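Local atomic coordinates of pyruvate carboxylase n-terminal domain (Aquifex aeolicus, PDB entry 1ULZ), a protein that forms the biotin carboxylase subunit of a pyruvate carboxylase, a chain built around an ATP-grasp fold. Residues Ala392-Trp395 with Asp396-Val399; Lys250-Tyr253 with Tyr254-Val258; Gly52-Pro55 with Leu56-Tyr59; Tyr59-Lys62 with Gln63-Ile66. The protein carries 1 engineered substitution. All coordinates share one frame; numbering follows the deposited sequence.

Contact 1 (Ala392-Trp395 with Asp396-Val399); sequences APTW and DEAV
The indole of Trp-395 lies against Val-399 one helical turn further on. Methyl CG2 of Val-399 sits over one face of the ring, 3.8 Å from the centroid of the five-membered ring and displaced toward the rim, a CH-pi contact that is closest at Trp-395 CE2 (3.5 Å). The indole gets there because its CG stands opposite the backbone N (chi1 172°), which lays the ring back beside its own carbonyl. Phe-430 also meets this ring, and Ile-334 of strand 332-339 touches both partners. All this happens at a helix N-terminus: Thr-394 is the N-cap of helix 395-407, reached from strand 384-392 of the large antiparallel sheet by way of Pro-393, and Ala-398 N bonds to Thr-394 O at 3.0 Å, followed by Val-399 N to Trp-395 O. The Glu-397 chain runs extended beyond CG and brings OE2 within 3.7 Å of Pro-393 CB; the bond from Thr-394 OG1 to OE2 is doubtful. At the root of the same side chain, Glu-397 CB packs 3.7 Å from Ala-392 CB, and that methyl presses on the helix at Ala-398 CA, only 3.5 Å away.

Contact 2 (Lys250-Tyr253 with Tyr254-Val258); sequences KREY and YGNIV
Arg-251 O is gripped twice: Gly-255 N donates to it at 2.9 Å as part of the helix, and the hydroxyl of Tyr-210, on strand 206-214, adds a second hydrogen bond. The next carbonyl, Glu-252 O, receives Asn-256 N at 2.8 Å. On the flank of this helix two consecutive tyrosines meet edge to face. Tyr-253 turns its edge toward the face of Tyr-254, with the centroids 5.1 Å apart and the planes at 69°, and its CD1 lies over the centre of the Tyr-254 ring. The first torsions make this possible: CG of Tyr-253 is opposite its N (chi1 169°), whereas CG of Tyr-254 lies beside its own N (chi1 -77°). One face of Tyr-253 then takes the terminal methyl CD1 of Ile-257, which is 3.6 Å from Tyr-253 CZ. Lys-250 runs alongside Tyr-254 and sets its CE at the ring edge, in plane, 4.0 Å from Tyr-254 CE2; its NZ goes on to Gly-281 O, while Tyr-254 OH accepts from Leu-283 N. With Val-258 resting on strands 206-214 and 269-277, this is a helix packed on an antiparallel sheet, as is characteristic of the ATP-grasp fold.

Contact 3 (Gly52-Pro55 with Leu56-Tyr59); sequences GTDP and LDTY
Asp-54 and the backbone of Leu-56 and Asp-57 form a capped helix start, an Asx turn that carries the chain from strand 47-50, at the edge of the parallel Rossmann-like sheet, into helix 57-60. Leu-56 N makes the first bond, a weak and bent one of 2.9 Å to Asp-54 OD1. Asp-57 N gives the stronger bond to the same oxygen, 2.7 Å and nearly straight, coming from above the carboxylate plane. What puts OD1 over both N-H groups is the first torsion of Asp-54, with CG held between its backbone N and carbonyl carbon (chi1 71°). The side chain of Asp-57 answers in the reverse direction: its OD1 accepts from Thr-53 N at 3.0 Å, on the anti side, and comes within 3.2 Å of Gly-52 CA. The same oxygen carries a salt bridge to Arg-64, which would offset some of the charge that two carboxylates concentrate here; their planes stand 64° apart. Thr-58 N donates to Asp-54 O at 3.2 Å, and the hydroxyl of Thr-58 is held by Ile-51 O and Asn-33 ND2. Tyr-59, stacked on Phe-83, turns the edge of its ring to Pro-55 O, an oxygen hydrogen-bonded to Tyr-381 OH; Tyr-59 CD1 lies 3.6 Å from Pro-55 O, which sits near the ring plane.

Contact 4 (Tyr59-Lys62 with Gln63-Ile66); sequences YLNK and QRII
Asn-61 reaches across to Arg-64 with its whole side chain. Its CB lies 3.5 Å from Arg-64 NH2. The next atom, CG, lies opposite the backbone N (chi1 -165°), a turn that carries the amide forward over the coming helix, with CG 3.7 Å from Arg-64 CB. At the tip the two branches part company. OD1 accepts from Arg-64 N at 3.1 Å; the bond is nearly straight at the hydrogen, although the donor stands 36° out of the amide's carbonyl plane. ND2 sits over one face of the Arg-64 guanidinium, 3.6 Å from CZ, with the amide and guanidinium planes turned 50° apart. Both groups are donors, and neither bonds the other: ND2 goes to Asp-57 OD2, and Arg-64 NH2 to Asp-57 OD1. A bend at chi3 of Arg-64 brings its guanidinium back to the amide. Asn-61 is both the first residue to leave helix 57-60 and the N-cap of helix 62-71. Its own carbonyl starts the new helix by accepting Ile-65 N at 3.2 Å, and Lys-62 O follows with Ile-66 N at 3.1 Å. Further along, Ile-65 CD1 rests 3.8 Å from Tyr-59 O and its side chain touches Ile-31, while Ile-66 faces Phe-90 and Met-93 of helix 88-96. With one carboxylate holding both the amide and the guanidinium, the two donors are tied to the same anion, and this would ease the positive charge lying against the cap.

All four contacts are partly buried and local along the chain, but they differ in what does the holding. Contacts 3 and 4 are neighbours, centres about 9 Å apart, sharing Tyr-59 and helix 57-60; both are polar caps in the Rossmann-like N-terminal region. Contact 1 is also a helix start, yet its main side-chain contacts are apolar, an indole and methyls against the antiparallel sheet. Contact 2 lies within a helix, where two tyrosine rings and a methyl add to the backbone bonds. Contacts 1 and 2 have centres about 24 Å apart, and both lie on the other side of the chain's centre from contacts 3 and 4.

Contact 1 (Ala392-Trp395 with Asp396-Val399)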
loop_
_atom_site.group_PDB
_atom_site.type_symbol
_atom_site.label_atom_id
_atom_site.label_comp_id
_atom_site.label_asym_id
_atom_site.label_seq_id
_atom_site.Cartn_x
_atom_site.Cartn_y
_atom_site.Cartn_z
ATOM N N ALA A 392 3.211 -8.919 -4.181
ATOM C CA ALA A 392 3.895 -9.027 -5.471
ATOM C C ALA A 392 3.215 -10.121 -6.297
ATOM O O ALA A 392 2.540 -10.986 -5.746
ATOM C CB ALA A 392 5.379 -9.356 -5.264
ATOM N N PRO A 393 3.391 -10.099 -7.631
ATOM C CA PRO A 393 2.798 -11.076 -8.555
ATOM C C PRO A 393 3.225 -12.529 -8.340
ATOM O O PRO A 393 2.448 -13.457 -8.577
ATOM C CB PRO A 393 3.234 -10.563 -9.929
ATOM C CG PRO A 393 3.392 -9.093 -9.713
ATOM C CD PRO A 393 4.083 -9.035 -8.378
ATOM N N THR A 394 4.462 -12.721 -7.902
ATOM C CA THR A 394 4.990 -14.061 -7.682
ATOM C C THR A 394 5.652 -14.203 -6.320
ATOM O O THR A 394 6.049 -13.216 -5.698
ATOM C CB THR A 394 6.033 -14.417 -8.745
ATOM O OG1 THR A 394 7.144 -13.518 -8.635
ATOM C CG2 THR A 394 5.433 -14.315 -10.133
ATOM N N TRP A 395 5.789 -15.446 -5.874
ATOM C CA TRP A 395 6.396 -15.734 -4.585
ATOM C C TRP A 395 7.787 -15.133 -4.396
ATOM O O TRP A 395 8.051 -14.495 -3.381
ATOM C CB TRP A 395 6.474 -17.245 -4.363
ATOM C CG TRP A 395 7.261 -17.609 -3.150
ATOM C CD1 TRP A 395 8.473 -18.239 -3.117
ATOM C CD2 TRP A 395 6.907 -17.344 -1.786
ATOM N NE1 TRP A 395 8.893 -18.382 -1.816
ATOM C CE2 TRP A 395 7.951 -17.841 -0.980
ATOM C CE3 TRP A 395 5.808 -16.732 -1.168
ATOM C CZ2 TRP A 395 7.930 -17.746 0.412
ATOM C CZ3 TRP A 395 5.789 -16.639 0.212
ATOM C CH2 TRP A 395 6.845 -17.145 0.986
ATOM N N ASP A 396 8.680 -15.329 -5.361
ATOM C CA ASP A 396 10.027 -14.797 -5.193
ATOM C C ASP A 396 10.076 -13.278 -5.155
ATOM O O ASP A 396 10.875 -12.704 -4.413
ATOM C CB ASP A 396 10.980 -15.315 -6.272
ATOM C CG ASP A 396 12.435 -15.006 -5.942
ATOM O OD1 ASP A 396 13.004 -14.050 -6.519
ATOM O OD2 ASP A 396 13.002 -15.711 -5.076
ATOM N N GLU A 397 9.222 -12.623 -5.939
ATOM C CA GLU A 397 9.184 -11.166 -5.947
ATOM C C GLU A 397 8.674 -10.635 -4.612
ATOM O O GLU A 397 9.121 -9.593 -4.139
ATOM C CB GLU A 397 8.286 -10.660 -7.064
ATOM C CG GLU A 397 8.723 -11.100 -8.435
ATOM C CD GLU A 397 7.883 -10.484 -9.522
ATOM O OE1 GLU A 397 8.191 -9.351 -9.942
ATOM O OE2 GLU A 397 6.902 -11.124 -9.942
ATOM N N ALA A 398 7.732 -11.356 -4.012
ATOM C CA ALA A 398 7.165 -10.954 -2.730
ATOM C C ALA A 398 8.235 -11.082 -1.653
ATOM O O ALA A 398 8.336 -10.241 -0.761
ATOM C CB ALA A 398 5.965 -11.829 -2.393
ATOM N N VAL A 399 9.033 -12.143 -1.746
ATOM C CA VAL A 399 10.107 -12.369 -0.787
ATOM C C VAL A 399 11.130 -11.238 -0.872
ATOM O O VAL A 399 11.531 -10.672 0.144
ATOM C CB VAL A 399 10.823 -13.713 -1.055
ATOM C CG1 VAL A 399 12.005 -13.877 -0.106
ATOM C CG2 VAL A 399 9.834 -14.868 -0.890
#

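Contact 2 (Lys250-Tyr253 with Tyr254-Val258)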
loop_
_atom_site.group_PDB
_atom_site.type_symbol
_atom_site.label_atom_id
_atom_site.label_comp_id
_atom_site.label_asym_id
_atom_site.label_seq_id
_atom_site.Cartn_x
_atom_site.Cartn_y
_atom_site.Cartn_z
ATOM N N LYS A 250 -8.149 -27.496 -4.905
ATOM C CA LYS A 250 -8.172 -27.890 -3.504
ATOM C C LYS A 250 -8.510 -26.693 -2.629
ATOM O O LYS A 250 -9.123 -26.836 -1.570
ATOM C CB LYS A 250 -6.831 -28.491 -3.093
ATOM C CG LYS A 250 -6.629 -29.918 -3.602
ATOM C CD LYS A 250 -5.348 -30.500 -3.025
ATOM C CE LYS A 250 -5.289 -30.268 -1.509
ATOM N NZ LYS A 250 -3.918 -30.477 -0.947
ATOM N N ARG A 251 -8.108 -25.507 -3.080
ATOM C CA ARG A 251 -8.400 -24.283 -2.347
ATOM C C ARG A 251 -9.912 -24.151 -2.229
ATOM O O ARG A 251 -10.437 -23.868 -1.154
ATOM C CB ARG A 251 -7.829 -23.061 -3.079
ATOM C CG ARG A 251 -8.263 -21.726 -2.476
ATOM C CD ARG A 251 -7.353 -20.580 -2.917
ATOM N NE ARG A 251 -5.982 -20.823 -2.480
ATOM C CZ ARG A 251 -4.976 -21.123 -3.295
ATOM N NH1 ARG A 251 -5.181 -21.210 -4.604
ATOM N NH2 ARG A 251 -3.771 -21.363 -2.793
ATOM N N GLU A 252 -10.610 -24.366 -3.344
ATOM C CA GLU A 252 -12.066 -24.268 -3.343
ATOM C C GLU A 252 -12.721 -25.455 -2.638
ATOM O O GLU A 252 -13.728 -25.288 -1.950
ATOM C CB GLU A 252 -12.595 -24.138 -4.775
ATOM C CG GLU A 252 -12.274 -22.789 -5.399
ATOM C CD GLU A 252 -12.684 -21.619 -4.505
ATOM O OE1 GLU A 252 -11.975 -20.588 -4.505
ATOM O OE2 GLU A 252 -13.720 -21.725 -3.809
ATOM N N TYR A 253 -12.146 -26.646 -2.795
ATOM C CA TYR A 253 -12.704 -27.830 -2.150
ATOM C C TYR A 253 -12.809 -27.601 -0.642
ATOM O O TYR A 253 -13.885 -27.747 -0.065
ATOM C CB TYR A 253 -11.846 -29.070 -2.455
ATOM C CG TYR A 253 -12.191 -30.288 -1.619
ATOM C CD1 TYR A 253 -11.371 -30.685 -0.569
ATOM C CD2 TYR A 253 -13.356 -31.018 -1.852
ATOM C CE1 TYR A 253 -11.695 -31.765 0.225
ATOM C CE2 TYR A 253 -13.691 -32.109 -1.056
ATOM C CZ TYR A 253 -12.856 -32.475 -0.017
ATOM O OH TYR A 253 -13.180 -33.531 0.806
ATOM N N TYR A 254 -11.699 -27.232 -0.006
ATOM C CA TYR A 254 -11.703 -26.980 1.435
ATOM C C TYR A 254 -12.481 -25.702 1.756
ATOM O O TYR A 254 -13.161 -25.612 2.784
ATOM C CB TYR A 254 -10.264 -26.891 1.967
ATOM C CG TYR A 254 -9.588 -28.246 2.128
ATOM C CD1 TYR A 254 -10.063 -29.173 3.048
ATOM C CD2 TYR A 254 -8.485 -28.599 1.359
ATOM C CE1 TYR A 254 -9.462 -30.413 3.198
ATOM C CE2 TYR A 254 -7.878 -29.837 1.504
ATOM C CZ TYR A 254 -8.375 -30.739 2.425
ATOM O OH TYR A 254 -7.791 -31.975 2.577
ATOM N N GLY A 255 -12.389 -24.720 0.865
ATOM C CA GLY A 255 -13.113 -23.477 1.062
ATOM C C GLY A 255 -14.611 -23.719 1.191
ATOM O O GLY A 255 -15.247 -23.228 2.123
ATOM N N ASN A 256 -15.187 -24.480 0.263
ATOM C CA ASN A 256 -16.622 -24.769 0.321
ATOM C C ASN A 256 -16.986 -25.577 1.568
ATOM O O ASN A 256 -18.064 -25.400 2.141
ATOM C CB ASN A 256 -17.078 -25.513 -0.936
ATOM C CG ASN A 256 -17.123 -24.611 -2.166
ATOM O OD1 ASN A 256 -17.690 -23.516 -2.128
ATOM N ND2 ASN A 256 -16.540 -25.079 -3.265
ATOM N N ILE A 257 -16.090 -26.462 1.991
ATOM C CA ILE A 257 -16.341 -27.247 3.190
ATOM C C ILE A 257 -16.422 -26.279 4.365
ATOM O O ILE A 257 -17.276 -26.411 5.249
ATOM C CB ILE A 257 -15.210 -28.269 3.436
ATOM C CG1 ILE A 257 -15.346 -29.432 2.447
ATOM C CG2 ILE A 257 -15.252 -28.759 4.872
ATOM C CD1 ILE A 257 -14.271 -30.493 2.586
ATOM N N VAL A 258 -15.533 -25.292 4.353
ATOM C CA VAL A 258 -15.483 -24.265 5.385
ATOM C C VAL A 258 -16.783 -23.453 5.457
ATOM O O VAL A 258 -17.391 -23.338 6.524
ATOM C CB VAL A 258 -14.300 -23.294 5.133
ATOM C CG1 VAL A 258 -14.417 -22.070 6.033
ATOM C CG2 VAL A 258 -12.976 -24.015 5.385
#

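Contact 3 (Gly52-Pro55 with Leu56-Tyr59)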
loop_
_atom_site.group_PDB
_atom_site.type_symbol
_atom_site.label_atom_id
_atom_site.label_comp_id
_atom_site.label_asym_id
_atom_site.label_seq_id
_atom_site.Cartn_x
_atom_site.Cartn_y
_atom_site.Cartn_z
ATOM N N GLY A 52 -10.409 2.211 33.845
ATOM C CA GLY A 52 -9.727 1.065 34.417
ATOM C C GLY A 52 -8.903 1.414 35.644
ATOM O O GLY A 52 -8.522 2.574 35.843
ATOM N N THR A 53 -8.631 0.405 36.470
ATOM C CA THR A 53 -7.848 0.583 37.683
ATOM C C THR A 53 -6.474 -0.058 37.533
ATOM O O THR A 53 -5.632 0.036 38.422
ATOM C CB THR A 53 -8.577 -0.007 38.913
ATOM O OG1 THR A 53 -9.098 -1.305 38.594
ATOM C CG2 THR A 53 -9.714 0.903 39.330
ATOM N N ASP A 54 -6.266 -0.721 36.400
ATOM C CA ASP A 54 -4.988 -1.339 36.066
ATOM C C ASP A 54 -4.980 -1.551 34.548
ATOM O O ASP A 54 -6.038 -1.619 33.923
ATOM C CB ASP A 54 -4.774 -2.657 36.840
ATOM C CG ASP A 54 -5.669 -3.785 36.366
ATOM O OD1 ASP A 54 -5.596 -4.149 35.171
ATOM O OD2 ASP A 54 -6.436 -4.325 37.194
ATOM N N PRO A 55 -3.789 -1.633 33.935
ATOM C CA PRO A 55 -3.620 -1.823 32.485
ATOM C C PRO A 55 -4.523 -2.833 31.772
ATOM O O PRO A 55 -4.961 -2.583 30.649
ATOM C CB PRO A 55 -2.141 -2.170 32.354
ATOM C CG PRO A 55 -1.528 -1.313 33.429
ATOM C CD PRO A 55 -2.477 -1.553 34.602
ATOM N N LEU A 56 -4.798 -3.965 32.412
ATOM C CA LEU A 56 -5.644 -4.988 31.803
ATOM C C LEU A 56 -7.127 -4.760 32.060
ATOM O O LEU A 56 -7.958 -5.005 31.179
ATOM C CB LEU A 56 -5.251 -6.378 32.308
ATOM C CG LEU A 56 -3.858 -6.847 31.892
ATOM C CD1 LEU A 56 -3.602 -8.255 32.429
ATOM C CD2 LEU A 56 -3.756 -6.822 30.373
ATOM N N ASP A 57 -7.456 -4.289 33.261
ATOM C CA ASP A 57 -8.843 -4.026 33.633
ATOM C C ASP A 57 -9.487 -3.000 32.707
ATOM O O ASP A 57 -10.713 -2.976 32.547
ATOM C CB ASP A 57 -8.918 -3.536 35.081
ATOM C CG ASP A 57 -10.307 -3.042 35.457
ATOM O OD1 ASP A 57 -10.499 -1.811 35.559
ATOM O OD2 ASP A 57 -11.211 -3.887 35.636
ATOM N N THR A 58 -8.655 -2.147 32.112
ATOM C CA THR A 58 -9.119 -1.127 31.178
ATOM C C THR A 58 -9.910 -1.758 30.034
ATOM O O THR A 58 -10.971 -1.260 29.647
ATOM C CB THR A 58 -7.930 -0.362 30.542
ATOM O OG1 THR A 58 -7.332 0.510 31.511
ATOM C CG2 THR A 58 -8.404 0.454 29.339
ATOM N N TYR A 59 -9.389 -2.862 29.504
ATOM C CA TYR A 59 -10.020 -3.545 28.376
ATOM C C TYR A 59 -10.808 -4.810 28.724
ATOM O O TYR A 59 -11.434 -5.397 27.851
ATOM C CB TYR A 59 -8.953 -3.899 27.321
ATOM C CG TYR A 59 -8.088 -2.725 26.906
ATOM C CD1 TYR A 59 -6.917 -2.425 27.590
ATOM C CD2 TYR A 59 -8.488 -1.868 25.887
ATOM C CE1 TYR A 59 -6.171 -1.295 27.279
ATOM C CE2 TYR A 59 -7.752 -0.737 25.572
ATOM C CZ TYR A 59 -6.596 -0.453 26.276
ATOM O OH TYR A 59 -5.896 0.701 26.007
#

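Contact 4 (Tyr59-Lys62 with Gln63-Ile66)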
loop_
_atom_site.group_PDB
_atom_site.type_symbol
_atom_site.label_atom_id
_atom_site.label_comp_id
_atom_site.label_asym_id
_atom_site.label_seq_id
_atom_site.Cartn_x
_atom_site.Cartn_y
_atom_site.Cartn_z
ATOM N N TYR A 59 -9.389 -2.862 29.504
ATOM C CA TYR A 59 -10.020 -3.545 28.376
ATOM C C TYR A 59 -10.808 -4.810 28.724
ATOM O O TYR A 59 -11.434 -5.397 27.851
ATOM C CB TYR A 59 -8.953 -3.899 27.321
ATOM C CG TYR A 59 -8.088 -2.725 26.906
ATOM C CD1 TYR A 59 -6.917 -2.425 27.590
ATOM C CD2 TYR A 59 -8.488 -1.868 25.887
ATOM C CE1 TYR A 59 -6.171 -1.295 27.279
ATOM C CE2 TYR A 59 -7.752 -0.737 25.572
ATOM C CZ TYR A 59 -6.596 -0.453 26.276
ATOM O OH TYR A 59 -5.896 0.701 26.007
ATOM N N LEU A 60 -10.795 -5.226 29.989
ATOM C CA LEU A 60 -11.500 -6.451 30.361
ATOM C C LEU A 60 -12.708 -6.273 31.261
ATOM O O LEU A 60 -13.396 -7.248 31.572
ATOM C CB LEU A 60 -10.535 -7.438 31.027
ATOM C CG LEU A 60 -9.345 -7.927 30.197
ATOM C CD1 LEU A 60 -8.495 -8.868 31.039
ATOM C CD2 LEU A 60 -9.844 -8.638 28.936
ATOM N N ASN A 61 -12.973 -5.046 31.694
ATOM C CA ASN A 61 -14.118 -4.818 32.561
ATOM C C ASN A 61 -15.369 -4.681 31.706
ATOM O O ASN A 61 -15.685 -3.606 31.196
ATOM C CB ASN A 61 -13.915 -3.565 33.413
ATOM C CG ASN A 61 -14.894 -3.493 34.564
ATOM O OD1 ASN A 61 -16.104 -3.538 34.359
ATOM N ND2 ASN A 61 -14.374 -3.389 35.786
ATOM N N LYS A 62 -16.073 -5.796 31.560
ATOM C CA LYS A 62 -17.280 -5.867 30.747
ATOM C C LYS A 62 -18.356 -4.809 31.010
ATOM O O LYS A 62 -18.811 -4.130 30.085
ATOM C CB LYS A 62 -17.896 -7.268 30.878
ATOM C CG LYS A 62 -17.008 -8.389 30.355
ATOM C CD LYS A 62 -17.743 -9.730 30.330
ATOM C CE LYS A 62 -18.137 -10.181 31.728
ATOM N NZ LYS A 62 -16.926 -10.461 32.558
ATOM N N GLN A 63 -18.760 -4.662 32.266
ATOM C CA GLN A 63 -19.809 -3.709 32.604
ATOM C C GLN A 63 -19.417 -2.243 32.448
ATOM O O GLN A 63 -20.214 -1.433 31.981
ATOM C CB GLN A 63 -20.302 -3.958 34.031
ATOM C CG GLN A 63 -21.538 -3.166 34.372
ATOM C CD GLN A 63 -22.676 -3.472 33.419
ATOM O OE1 GLN A 63 -22.994 -4.637 33.184
ATOM N NE2 GLN A 63 -23.298 -2.430 32.869
ATOM N N ARG A 64 -18.198 -1.891 32.839
ATOM C CA ARG A 64 -17.762 -0.502 32.712
ATOM C C ARG A 64 -17.771 -0.063 31.249
ATOM O O ARG A 64 -18.190 1.052 30.921
ATOM C CB ARG A 64 -16.353 -0.318 33.281
ATOM C CG ARG A 64 -15.909 1.131 33.278
ATOM C CD ARG A 64 -14.495 1.310 33.803
ATOM N NE ARG A 64 -14.389 1.016 35.227
ATOM C CZ ARG A 64 -13.592 0.083 35.733
ATOM N NH1 ARG A 64 -13.552 -0.124 37.045
ATOM N NH2 ARG A 64 -12.835 -0.648 34.922
ATOM N N ILE A 65 -17.310 -0.951 30.375
ATOM C CA ILE A 65 -17.251 -0.658 28.951
ATOM C C ILE A 65 -18.650 -0.518 28.357
ATOM O O ILE A 65 -18.909 0.392 27.566
ATOM C CB ILE A 65 -16.437 -1.743 28.211
ATOM C CG1 ILE A 65 -14.955 -1.589 28.575
ATOM C CG2 ILE A 65 -16.641 -1.631 26.703
ATOM C CD1 ILE A 65 -14.080 -2.740 28.141
ATOM N N ILE A 66 -19.556 -1.412 28.741
ATOM C CA ILE A 66 -20.932 -1.338 28.260
ATOM C C ILE A 66 -21.553 -0.031 28.751
ATOM O O ILE A 66 -22.188 0.695 27.986
ATOM C CB ILE A 66 -21.765 -2.551 28.759
ATOM C CG1 ILE A 66 -21.437 -3.779 27.904
ATOM C CG2 ILE A 66 -23.251 -2.233 28.707
ATOM C CD1 ILE A 66 -22.156 -5.042 28.320
#